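Local coordinates for Serine/threonine protein phosphatase Stp1 (Streptococcus agalactiae, PDB 2PK0), which catalyses the metal-dependent removal of phosphate from phosphoserine and phosphothreonine residues of proteins, as a bacterial phosphatase of the PP2C family, at residues N50-M55 against K100-T105; V121-I126 against N195-T200. One frame throughout, in Å; residues are numbered along the deposited sequence.

Contact 1: N50-M55 against K100-T105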
loop_
_atom_site.group_PDB
_atom_site.type_symbol
_atom_site.label_atom_id
_atom_site.label_comp_id
_atom_site.label_asym_id
_atom_site.label_seq_id
_atom_site.Cartn_x
_atom_site.Cartn_y
_atom_site.Cartn_z
ATOM N N ASN A 50 -9.056 0.002 -12.737
ATOM C CA ASN A 50 -7.967 0.805 -13.300
ATOM C C ASN A 50 -8.149 2.286 -13.030
ATOM O O ASN A 50 -7.211 2.945 -12.599
ATOM C CB ASN A 50 -7.830 0.587 -14.808
ATOM C CG ASN A 50 -7.709 -0.869 -15.173
ATOM O OD1 ASN A 50 -8.669 -1.625 -15.055
ATOM N ND2 ASN A 50 -6.525 -1.276 -15.618
ATOM N N ILE A 51 -9.366 2.777 -13.279
ATOM C CA ILE A 51 -9.736 4.177 -13.086
ATOM C C ILE A 51 -9.567 4.584 -11.616
ATOM O O ILE A 51 -8.906 5.562 -11.319
ATOM C CB ILE A 51 -11.194 4.468 -13.621
ATOM C CG1 ILE A 51 -11.226 4.492 -15.154
ATOM C CG2 ILE A 51 -11.747 5.791 -13.124
ATOM C CD1 ILE A 51 -10.514 5.701 -15.783
ATOM N N ALA A 52 -10.107 3.787 -10.704
ATOM C CA ALA A 52 -10.104 4.128 -9.286
ATOM C C ALA A 52 -8.698 4.228 -8.711
ATOM O O ALA A 52 -8.393 5.165 -7.952
ATOM C CB ALA A 52 -10.931 3.118 -8.495
ATOM N N SER A 53 -7.850 3.268 -9.085
ATOM C CA SER A 53 -6.469 3.209 -8.605
ATOM C C SER A 53 -5.618 4.334 -9.181
ATOM O O SER A 53 -4.950 5.034 -8.431
ATOM C CB SER A 53 -5.840 1.835 -8.874
ATOM O OG SER A 53 -5.661 1.560 -10.253
ATOM N N GLU A 54 -5.675 4.537 -10.495
ATOM C CA GLU A 54 -4.969 5.663 -11.102
ATOM C C GLU A 54 -5.508 7.045 -10.692
ATOM O O GLU A 54 -4.735 7.985 -10.553
ATOM C CB GLU A 54 -4.898 5.531 -12.625
ATOM C CG GLU A 54 -4.074 6.632 -13.290
ATOM C CD GLU A 54 -3.776 6.356 -14.741
ATOM O OE1 GLU A 54 -4.184 5.276 -15.233
ATOM O OE2 GLU A 54 -3.132 7.220 -15.385
ATOM N N MET A 55 -6.812 7.174 -10.460
ATOM C CA MET A 55 -7.359 8.483 -10.073
ATOM C C MET A 55 -6.947 8.922 -8.668
ATOM O O MET A 55 -6.492 10.042 -8.478
ATOM C CB MET A 55 -8.870 8.504 -10.192
ATOM C CG MET A 55 -9.472 9.870 -10.353
ATOM S SD MET A 55 -11.059 9.696 -11.205
ATOM C CE MET A 55 -10.668 10.233 -12.897
ATOM N N LYS A 100 -19.830 -1.244 -11.948
ATOM C CA LYS A 100 -20.195 -2.173 -10.893
ATOM C C LYS A 100 -19.025 -2.412 -9.942
ATOM O O LYS A 100 -18.001 -2.954 -10.345
ATOM C CB LYS A 100 -20.643 -3.508 -11.502
ATOM C CG LYS A 100 -21.626 -3.391 -12.664
ATOM C CD LYS A 100 -22.947 -2.752 -12.227
ATOM C CE LYS A 100 -24.101 -3.211 -13.109
ATOM N NZ LYS A 100 -23.716 -3.256 -14.550
ATOM N N GLY A 101 -19.185 -1.982 -8.694
ATOM C CA GLY A 101 -18.233 -2.294 -7.623
ATOM C C GLY A 101 -16.873 -1.626 -7.735
ATOM O O GLY A 101 -15.845 -2.251 -7.486
ATOM N N MET A 102 -16.869 -0.355 -8.124
ATOM C CA MET A 102 -15.639 0.417 -8.245
ATOM C C MET A 102 -15.074 0.785 -6.887
ATOM O O MET A 102 -15.808 1.246 -5.998
ATOM C CB MET A 102 -15.893 1.700 -9.021
ATOM C CG MET A 102 -14.688 2.584 -9.122
ATOM S SD MET A 102 -14.715 3.515 -10.635
ATOM C CE MET A 102 -15.316 5.035 -10.028
ATOM N N GLY A 103 -13.769 0.578 -6.726
ATOM C CA GLY A 103 -13.113 0.936 -5.492
ATOM C C GLY A 103 -11.641 0.599 -5.491
ATOM O O GLY A 103 -11.172 -0.155 -6.348
ATOM N N THR A 104 -10.911 1.145 -4.523
ATOM C CA THR A 104 -9.503 0.833 -4.406
ATOM C C THR A 104 -9.007 0.737 -2.962
ATOM O O THR A 104 -9.560 1.363 -2.075
ATOM C CB THR A 104 -8.631 1.833 -5.192
ATOM O OG1 THR A 104 -7.256 1.483 -5.010
ATOM C CG2 THR A 104 -8.851 3.251 -4.712
ATOM N N THR A 105 -7.967 -0.058 -2.722
ATOM C CA THR A 105 -7.237 0.055 -1.462
ATOM C C THR A 105 -6.345 1.297 -1.530
ATOM O O THR A 105 -6.117 1.841 -2.611
ATOM C CB THR A 105 -6.305 -1.146 -1.187
ATOM O OG1 THR A 105 -5.173 -1.091 -2.063
ATOM C CG2 THR A 105 -7.021 -2.456 -1.348
#

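Contact 2: V121-I126 against N195-T200. With MG (magnesium ion), chain F.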
loop_
_atom_site.group_PDB
_atom_site.type_symbol
_atom_site.label_atom_id
_atom_site.label_comp_id
_atom_site.label_asym_id
_atom_site.label_seq_id
_atom_site.Cartn_x
_atom_site.Cartn_y
_atom_site.Cartn_z
ATOM N N VAL A 121 -5.913 1.783 4.000
ATOM C CA VAL A 121 -7.302 1.410 3.755
ATOM C C VAL A 121 -7.308 0.171 2.858
ATOM O O VAL A 121 -6.854 0.250 1.730
ATOM C CB VAL A 121 -8.058 2.501 2.936
ATOM C CG1 VAL A 121 -9.502 2.052 2.626
ATOM C CG2 VAL A 121 -8.079 3.829 3.640
ATOM N N GLY A 122 -7.813 -0.964 3.336
ATOM C CA GLY A 122 -7.849 -2.172 2.524
ATOM C C GLY A 122 -6.974 -3.316 3.003
ATOM O O GLY A 122 -6.715 -3.460 4.203
ATOM N N ASP A 123 -6.531 -4.143 2.058
ATOM C CA ASP A 123 -5.686 -5.297 2.366
ATOM C C ASP A 123 -4.287 -5.196 1.753
ATOM O O ASP A 123 -3.553 -6.180 1.662
ATOM C CB ASP A 123 -6.362 -6.617 1.958
ATOM C CG ASP A 123 -6.677 -6.695 0.473
ATOM O OD1 ASP A 123 -6.562 -5.663 -0.232
ATOM O OD2 ASP A 123 -7.049 -7.801 0.006
ATOM N N SER A 124 -3.925 -4.000 1.320
ATOM C CA SER A 124 -2.545 -3.727 0.970
ATOM C C SER A 124 -1.731 -3.664 2.268
ATOM O O SER A 124 -2.287 -3.549 3.362
ATOM C CB SER A 124 -2.444 -2.427 0.185
ATOM O OG SER A 124 -2.978 -2.560 -1.114
ATOM N N ARG A 125 -0.419 -3.795 2.181
ATOM C CA ARG A 125 0.353 -3.909 3.402
ATOM C C ARG A 125 1.569 -3.025 3.423
ATOM O O ARG A 125 2.065 -2.597 2.370
ATOM C CB ARG A 125 0.792 -5.339 3.622
ATOM C CG ARG A 125 -0.340 -6.286 3.777
ATOM C CD ARG A 125 0.093 -7.470 4.524
ATOM N NE ARG A 125 -1.022 -8.375 4.714
ATOM C CZ ARG A 125 -0.870 -9.676 4.883
ATOM N NH1 ARG A 125 0.354 -10.180 4.868
ATOM N NH2 ARG A 125 -1.931 -10.461 5.031
ATOM N N ILE A 126 2.015 -2.736 4.649
ATOM C CA ILE A 126 3.247 -2.016 4.918
ATOM C C ILE A 126 4.023 -2.780 5.978
ATOM O O ILE A 126 3.465 -3.145 7.029
ATOM C CB ILE A 126 2.979 -0.620 5.459
ATOM C CG1 ILE A 126 2.175 0.199 4.454
ATOM C CG2 ILE A 126 4.276 0.088 5.796
ATOM C CD1 ILE A 126 1.697 1.487 5.035
ATOM N N ASN A 195 3.326 -2.907 -0.202
ATOM C CA ASN A 195 2.850 -3.792 -1.267
ATOM C C ASN A 195 1.324 -4.058 -1.339
ATOM O O ASN A 195 0.589 -3.914 -0.354
ATOM C CB ASN A 195 3.609 -5.114 -1.240
ATOM C CG ASN A 195 3.360 -5.881 0.015
ATOM O OD1 ASN A 195 2.473 -6.724 0.070
ATOM N ND2 ASN A 195 4.125 -5.588 1.044
ATOM N N SER A 196 0.866 -4.469 -2.517
ATOM C CA SER A 196 -0.519 -4.882 -2.707
ATOM C C SER A 196 -0.533 -6.351 -2.368
ATOM O O SER A 196 0.539 -6.946 -2.229
ATOM C CB SER A 196 -0.959 -4.678 -4.154
ATOM O OG SER A 196 -0.147 -5.434 -5.034
ATOM N N ASP A 197 -1.719 -6.951 -2.265
ATOM C CA ASP A 197 -1.819 -8.311 -1.749
ATOM C C ASP A 197 -1.149 -9.360 -2.635
ATOM O O ASP A 197 -0.795 -10.431 -2.156
ATOM C CB ASP A 197 -3.268 -8.707 -1.395
ATOM C CG ASP A 197 -4.259 -8.507 -2.555
ATOM O OD1 ASP A 197 -3.874 -7.934 -3.595
ATOM O OD2 ASP A 197 -5.443 -8.909 -2.440
ATOM N N GLY A 198 -0.922 -9.027 -3.900
ATOM C CA GLY A 198 -0.323 -9.949 -4.844
ATOM C C GLY A 198 1.099 -10.360 -4.508
ATOM O O GLY A 198 1.564 -11.403 -4.957
ATOM N N LEU A 199 1.798 -9.543 -3.728
ATOM C CA LEU A 199 3.103 -9.933 -3.239
ATOM C C LEU A 199 2.923 -10.911 -2.094
ATOM O O LEU A 199 3.342 -12.063 -2.170
ATOM C CB LEU A 199 3.927 -8.729 -2.778
ATOM C CG LEU A 199 5.376 -9.134 -2.450
ATOM C CD1 LEU A 199 6.122 -9.446 -3.731
ATOM C CD2 LEU A 199 6.119 -8.057 -1.646
ATOM N N THR A 200 2.254 -10.449 -1.046
ATOM C CA THR A 200 2.154 -11.205 0.193
ATOM C C THR A 200 1.194 -12.411 0.186
ATOM O O THR A 200 1.237 -13.235 1.102
ATOM C CB THR A 200 1.808 -10.268 1.338
ATOM O OG1 THR A 200 0.854 -9.314 0.866
ATOM C CG2 THR A 200 3.072 -9.522 1.807
HETATM MG MG MG F . -4.833 -7.417 -5.344
HETATM O O HOH W 1 -3.869 -5.355 -2.172
HETATM O O HOH W 2 -6.764 -7.967 -4.552
HETATM O O HOH W 3 -6.171 -6.902 -7.000
HETATM O O HOH W 4 -3.323 -6.351 -6.464
#

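Contact 1: N50-M55 against K100-T105
Met102 places CG anti to its backbone N (chi1 177°), which carries the side chain up to the helix and brings Met102 CG within 3.8 Å of Ala52 CB. Two residues on, Thr104 has OG1 anti to N (chi1 179°), and its CG2 is thereby set between the backbone N and the carbonyl carbon, facing the same helical turn. Thr104 CG2 lies 3.8 Å from Ala52 O, while Thr104 OG1 passes 4.1 Å from Ser53 CB. Ala52 is the central residue on the helical side: Ala52 CB, its single methyl, sits against Met102 CG and 3.9 Å from Gly103 O, and its small size allows the CA atoms of Ala52 and Gly103 to come as near as 5.8 Å. Such packing of a helix over the start of a strand belongs to the PP2C fold, where helix 48-64 lies on the outer face of a central antiparallel sheet containing strand 103-112. The Gly103 backbone is nearly fully extended, its carbonyl O facing Ala52 CB, and it pairs with Met43, at the end of the adjacent strand 35-43. Met102, bent at chi2 and chi3, turns SD toward Ile51 CG2, a looser apolar meeting, and the side chain also touches Ile90 and Leu93 of helix 72-96. No hydrogen bond spans the two segments; the hydroxyls are used elsewhere. Thr104 OG1 donates to Thr105 O at 2.7 Å, in the carbonyl plane on a lone pair, and Ser53 OG is bonded chiefly to Gln22 O.

Contact 2: V121-I126 against N195-T200
The carboxylates of Asp123 and Asp197 approach each other obliquely, their planes 57° apart, with the two OD2 atoms 3.1 Å from one another; both are acceptors, so no hydrogen bond joins them. What holds Asp197 in place is metal: its OD1 binds a magnesium ion at 2.1 Å, and its other oxygen, OD2, accepts a hydrogen bond of 2.7 Å from water 2, itself a ligand of that ion. One carboxylate thus serves both the first shell and a coordinated water. Waters 3 and 4 and, from elsewhere in the chain, Asp41 and Asp236 complete the coordination. This is one site of the metal centre lying between the two sheets of the PP2C beta-sandwich, at the ends of their strands. Beside it, Ser124 has OG next to its backbone N, anti to the carbonyl carbon (chi1 -71°), and hydrogen-bonded to water 1, which for its part accepts a bond from Asp197 N at 2.7 Å; a small hydroxyl can serve both this water and Thr105. Farther along, Arg125 and Asn195 form an antiparallel hydrogen-bonded pair, Arg125 N giving to Asn195 O at 2.7 Å and Asn195 N to Arg125 O at 2.9 Å. Both bonds are nearly straight at the hydrogen. The Arg125 chain runs extended from CG to NE, long enough to bring the guanidinium to Thr200, at the end of the short helix 197-200. Thr200 OG1 lies over one face of that group; Arg125 NH1 is 3.8 Å from Thr200 CB, and Arg125 NH2 makes a salt bridge to Asp140.

Overall arrangement
After strand 6-13 of one sheet and 23-29 of the other, strand 35-43 leads into helix 48-64, and contact 1 closes the loop that contains the rest of that helix and helix 72-96, setting the helical layer on the start of strand 103-112. The chain then pairs strands 103-112 and 115-121 before crossing to the first sheet at 121-126. Contact 2 closes a second, longer loop holding the rest of strand 125-130, strand 133-136, helices 143-149 and 155-159, strand 180-185 and most of 191-195, and joins neighbours 125-130 and 191-195 beside the metal. The loops follow in series, centres about 15 Å apart, and meet where Thr105 OG1 lies 2.8 Å from Ser124 OG, a probable hydrogen bond.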